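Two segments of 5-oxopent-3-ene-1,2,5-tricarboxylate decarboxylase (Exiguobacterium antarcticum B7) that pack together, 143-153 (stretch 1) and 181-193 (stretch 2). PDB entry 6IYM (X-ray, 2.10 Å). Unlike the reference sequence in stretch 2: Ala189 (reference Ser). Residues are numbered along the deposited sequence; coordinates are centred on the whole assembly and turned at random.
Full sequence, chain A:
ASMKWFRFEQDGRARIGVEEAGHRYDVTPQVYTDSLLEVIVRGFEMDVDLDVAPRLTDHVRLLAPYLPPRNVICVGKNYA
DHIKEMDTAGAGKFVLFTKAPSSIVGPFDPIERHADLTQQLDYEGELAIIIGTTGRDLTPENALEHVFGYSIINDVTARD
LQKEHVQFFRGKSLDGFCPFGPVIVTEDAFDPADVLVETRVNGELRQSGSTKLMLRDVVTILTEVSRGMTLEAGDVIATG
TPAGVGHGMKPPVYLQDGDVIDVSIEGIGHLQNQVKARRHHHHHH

Stretch 1, residues 143-153: ALEHVFGYSII
Stretch 2 181-193: GPVIVTEDAFDPA

A 3-10 turn at 144-146 leads into a strand from Val147 to Ile153. Stretch 2 turns a corner at Pro182, which follows a cis peptide bond, and continues as a strand to Thr186. The two strands run antiparallel, their N-to-C directions 141° apart, with an axial approach of 4.5 Å.

Tyr150 and Val185 form the central hydrogen-bonded pair: Tyr150 N to Val185 O and Val185 N to Tyr150 O are both 2.9 Å. Glu187 N donates to Phe148 O at 3.1 Å. Gly149 faces Thr186, CA to CA 4.2 Å. Gly149 (phi/psi 167/-158) leaves room for this approach; a CB there would lie 2.3 Å from Val185 O.

Between Tyr150 and Ile152 the register shifts by two, a beta bulge. Gly181 N donates to Ile152 O at 3.1 Å, and Ile152 N returns a weak bond to Gly181 O at 3.3 Å. Ser151, chi1 t, points toward stretch 2 and bridges the bulge: its OG donates to Val183 O at 2.8 Å.

Tyr150 is the main bump, with 139 Å² covered. With chi1 m and chi2 89°, its ring fits a hollow lined by Val185, Glu187, Phe190 and Pro192. Phe190, chi1 t, lies over one face, with planes at 41° and centroids 5.0 Å apart; Tyr150 CD1 to Phe190 CD2 is 3.4 Å. Pro192 CG sits 3.5 Å from Tyr150 OH. Water 1 joins Tyr150 OH to Glu187 OE2, 2.8 Å from each.

Phe148, chi1 t, starts away, but its ring comes back. Ile184 CG2 meets the ring edge, 3.8 Å from Phe148 CD2. Glu187, chi1 t and chi2 m, packs against the start of stretch 1: its CB is 3.4 Å from Val147 O and its CG 3.7 Å from Leu144 O. Near the corner, Ile152 CD1 reaches Pro182 CD at 4.1 Å.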

# COMPACT_ATOMS: atom_id res chain seq x y z
N ALA A 143 14.42 -17.76 -2.76
CA ALA A 143 13.02 -17.25 -2.72
C ALA A 143 12.27 -17.80 -1.50
O ALA A 143 11.89 -16.99 -0.63
CB ALA A 143 12.27 -17.64 -3.96
N LEU A 144 12.09 -19.12 -1.46
CA LEU A 144 11.18 -19.83 -0.53
C LEU A 144 11.71 -19.70 0.90
O LEU A 144 10.90 -19.80 1.87
CB LEU A 144 11.05 -21.29 -0.98
CG LEU A 144 10.23 -21.54 -2.24
CD1 LEU A 144 10.17 -23.04 -2.55
CD2 LEU A 144 8.83 -20.97 -2.10
N GLU A 145 13.01 -19.43 1.02
CA GLU A 145 13.64 -19.14 2.32
C GLU A 145 13.06 -17.84 2.90
O GLU A 145 13.07 -17.70 4.12
CB GLU A 145 15.17 -19.14 2.16
CG GLU A 145 15.85 -20.22 2.99
CD GLU A 145 15.70 -20.04 4.50
OE1 GLU A 145 15.62 -18.88 4.95
OE2 GLU A 145 15.65 -21.07 5.23
N HIS A 146 12.59 -16.92 2.06
CA HIS A 146 11.95 -15.66 2.54
C HIS A 146 10.42 -15.83 2.76
O HIS A 146 9.78 -14.82 3.05
CB HIS A 146 12.25 -14.52 1.56
CG HIS A 146 13.70 -14.15 1.50
ND1 HIS A 146 14.63 -14.89 0.78
CD2 HIS A 146 14.36 -13.10 2.04
CE1 HIS A 146 15.81 -14.32 0.90
NE2 HIS A 146 15.67 -13.23 1.66
N VAL A 147 9.85 -17.03 2.60
CA VAL A 147 8.38 -17.25 2.73
C VAL A 147 8.13 -17.84 4.13
O VAL A 147 8.72 -18.86 4.49
CB VAL A 147 7.83 -18.14 1.58
CG1 VAL A 147 6.37 -18.51 1.79
CG2 VAL A 147 7.99 -17.48 0.22
N PHE A 148 7.29 -17.20 4.92
CA PHE A 148 6.82 -17.78 6.20
C PHE A 148 5.78 -18.87 5.89
O PHE A 148 5.69 -19.87 6.61
CB PHE A 148 6.20 -16.71 7.09
CG PHE A 148 5.74 -17.22 8.42
CD1 PHE A 148 6.66 -17.50 9.43
CD2 PHE A 148 4.39 -17.46 8.66
CE1 PHE A 148 6.24 -17.97 10.66
CE2 PHE A 148 3.97 -17.94 9.89
CZ PHE A 148 4.90 -18.21 10.88
N GLY A 149 4.93 -18.64 4.88
CA GLY A 149 3.81 -19.55 4.60
C GLY A 149 2.80 -18.98 3.62
O GLY A 149 3.17 -18.12 2.83
N TYR A 150 1.58 -19.52 3.67
CA TYR A 150 0.52 -19.27 2.65
C TYR A 150 -0.85 -19.21 3.33
O TYR A 150 -1.06 -19.87 4.37
CB TYR A 150 0.54 -20.36 1.58
CG TYR A 150 1.86 -20.65 0.92
CD1 TYR A 150 2.74 -21.58 1.45
CD2 TYR A 150 2.21 -20.02 -0.26
CE1 TYR A 150 3.95 -21.86 0.83
CE2 TYR A 150 3.41 -20.29 -0.89
CZ TYR A 150 4.29 -21.22 -0.34
OH TYR A 150 5.46 -21.47 -0.98
N SER A 151 -1.74 -18.43 2.73
CA SER A 151 -3.15 -18.24 3.19
C SER A 151 -4.02 -17.97 1.97
O SER A 151 -3.57 -18.16 0.82
CB SER A 151 -3.20 -17.12 4.22
OG SER A 151 -4.42 -17.13 4.95
N ILE A 152 -5.26 -17.58 2.22
CA ILE A 152 -6.25 -17.28 1.15
C ILE A 152 -6.55 -15.80 1.21
O ILE A 152 -6.63 -15.26 2.30
CB ILE A 152 -7.51 -18.14 1.30
CG1 ILE A 152 -7.16 -19.58 1.68
CG2 ILE A 152 -8.36 -18.05 0.05
CD1 ILE A 152 -8.35 -20.49 1.92
N ILE A 153 -6.67 -15.19 0.04
CA ILE A 153 -7.21 -13.83 -0.19
C ILE A 153 -8.39 -13.98 -1.15
O ILE A 153 -8.26 -14.71 -2.12
CB ILE A 153 -6.12 -12.91 -0.77
CG1 ILE A 153 -5.09 -12.59 0.31
CG2 ILE A 153 -6.70 -11.66 -1.38
CD1 ILE A 153 -5.57 -11.57 1.26
N GLY A 181 -7.63 -15.14 5.26
CA GLY A 181 -7.54 -16.19 6.28
C GLY A 181 -7.82 -17.55 5.67
O GLY A 181 -7.70 -17.68 4.45
N PRO A 182 -8.27 -18.55 6.47
CA PRO A 182 -8.48 -18.41 7.91
C PRO A 182 -7.22 -18.63 8.77
O PRO A 182 -7.23 -18.35 9.93
CB PRO A 182 -9.42 -19.55 8.28
CG PRO A 182 -9.15 -20.62 7.22
CD PRO A 182 -8.69 -19.88 5.98
N VAL A 183 -6.21 -19.23 8.17
CA VAL A 183 -5.00 -19.71 8.87
C VAL A 183 -3.85 -19.49 7.89
O VAL A 183 -4.11 -19.28 6.69
CB VAL A 183 -5.12 -21.20 9.29
CG1 VAL A 183 -6.45 -21.51 9.96
CG2 VAL A 183 -4.93 -22.16 8.13
N ILE A 184 -2.62 -19.55 8.38
CA ILE A 184 -1.38 -19.53 7.56
C ILE A 184 -0.79 -20.94 7.68
O ILE A 184 -0.51 -21.37 8.80
CB ILE A 184 -0.46 -18.41 8.08
CG1 ILE A 184 -1.12 -17.03 7.92
CG2 ILE A 184 0.90 -18.45 7.40
CD1 ILE A 184 -0.35 -15.92 8.59
N VAL A 185 -0.59 -21.64 6.57
CA VAL A 185 0.15 -22.94 6.61
C VAL A 185 1.62 -22.60 6.36
O VAL A 185 1.87 -21.81 5.44
CB VAL A 185 -0.38 -23.96 5.60
CG1 VAL A 185 -1.84 -24.27 5.85
CG2 VAL A 185 -0.18 -23.50 4.16
N THR A 186 2.52 -23.18 7.15
CA THR A 186 3.98 -22.87 7.15
C THR A 186 4.58 -23.35 5.84
O THR A 186 4.04 -24.30 5.22
CB THR A 186 4.67 -23.47 8.39
OG1 THR A 186 4.39 -24.87 8.42
CG2 THR A 186 4.19 -22.87 9.69
N GLU A 187 5.65 -22.68 5.40
CA GLU A 187 6.29 -22.93 4.08
C GLU A 187 6.71 -24.40 4.02
O GLU A 187 6.61 -25.00 2.93
CB GLU A 187 7.49 -22.01 3.89
CG GLU A 187 8.16 -22.15 2.54
CD GLU A 187 9.15 -23.31 2.45
OE1 GLU A 187 9.88 -23.53 3.44
OE2 GLU A 187 9.18 -23.99 1.40
N ASP A 188 7.16 -24.92 5.16
CA ASP A 188 7.74 -26.28 5.31
C ASP A 188 6.64 -27.33 5.08
O ASP A 188 6.98 -28.37 4.54
CB ASP A 188 8.45 -26.41 6.66
CG ASP A 188 9.80 -27.10 6.54
OD1 ASP A 188 10.53 -26.77 5.59
OD2 ASP A 188 10.08 -27.99 7.37
N ALA A 189 5.38 -27.03 5.43
CA ALA A 189 4.22 -27.95 5.47
C ALA A 189 3.35 -27.84 4.22
O ALA A 189 2.24 -28.39 4.24
CB ALA A 189 3.38 -27.65 6.69
N PHE A 190 3.80 -27.14 3.18
CA PHE A 190 2.91 -26.77 2.05
C PHE A 190 3.72 -26.58 0.77
O PHE A 190 4.59 -25.71 0.81
CB PHE A 190 2.16 -25.48 2.39
CG PHE A 190 1.03 -25.17 1.46
CD1 PHE A 190 -0.22 -25.74 1.65
CD2 PHE A 190 1.24 -24.40 0.33
CE1 PHE A 190 -1.26 -25.47 0.77
CE2 PHE A 190 0.21 -24.12 -0.55
CZ PHE A 190 -1.05 -24.65 -0.32
N ASP A 191 3.42 -27.36 -0.28
CA ASP A 191 4.00 -27.21 -1.64
C ASP A 191 2.93 -26.57 -2.52
O ASP A 191 1.86 -27.13 -2.71
CB ASP A 191 4.48 -28.56 -2.20
CG ASP A 191 5.21 -28.52 -3.54
OD1 ASP A 191 5.07 -27.53 -4.29
OD2 ASP A 191 5.92 -29.50 -3.84
N PRO A 192 3.16 -25.35 -3.04
CA PRO A 192 2.19 -24.71 -3.94
C PRO A 192 2.20 -25.15 -5.42
O PRO A 192 1.50 -24.50 -6.23
CB PRO A 192 2.63 -23.24 -3.82
CG PRO A 192 4.12 -23.32 -3.66
CD PRO A 192 4.32 -24.49 -2.74
N ALA A 193 2.95 -26.19 -5.79
CA ALA A 193 3.08 -26.69 -7.19
C ALA A 193 1.71 -27.03 -7.79
O ALA A 193 1.47 -26.69 -8.98
CB ALA A 193 3.97 -27.91 -7.24
O HOH W 1 6.78 -23.71 -0.04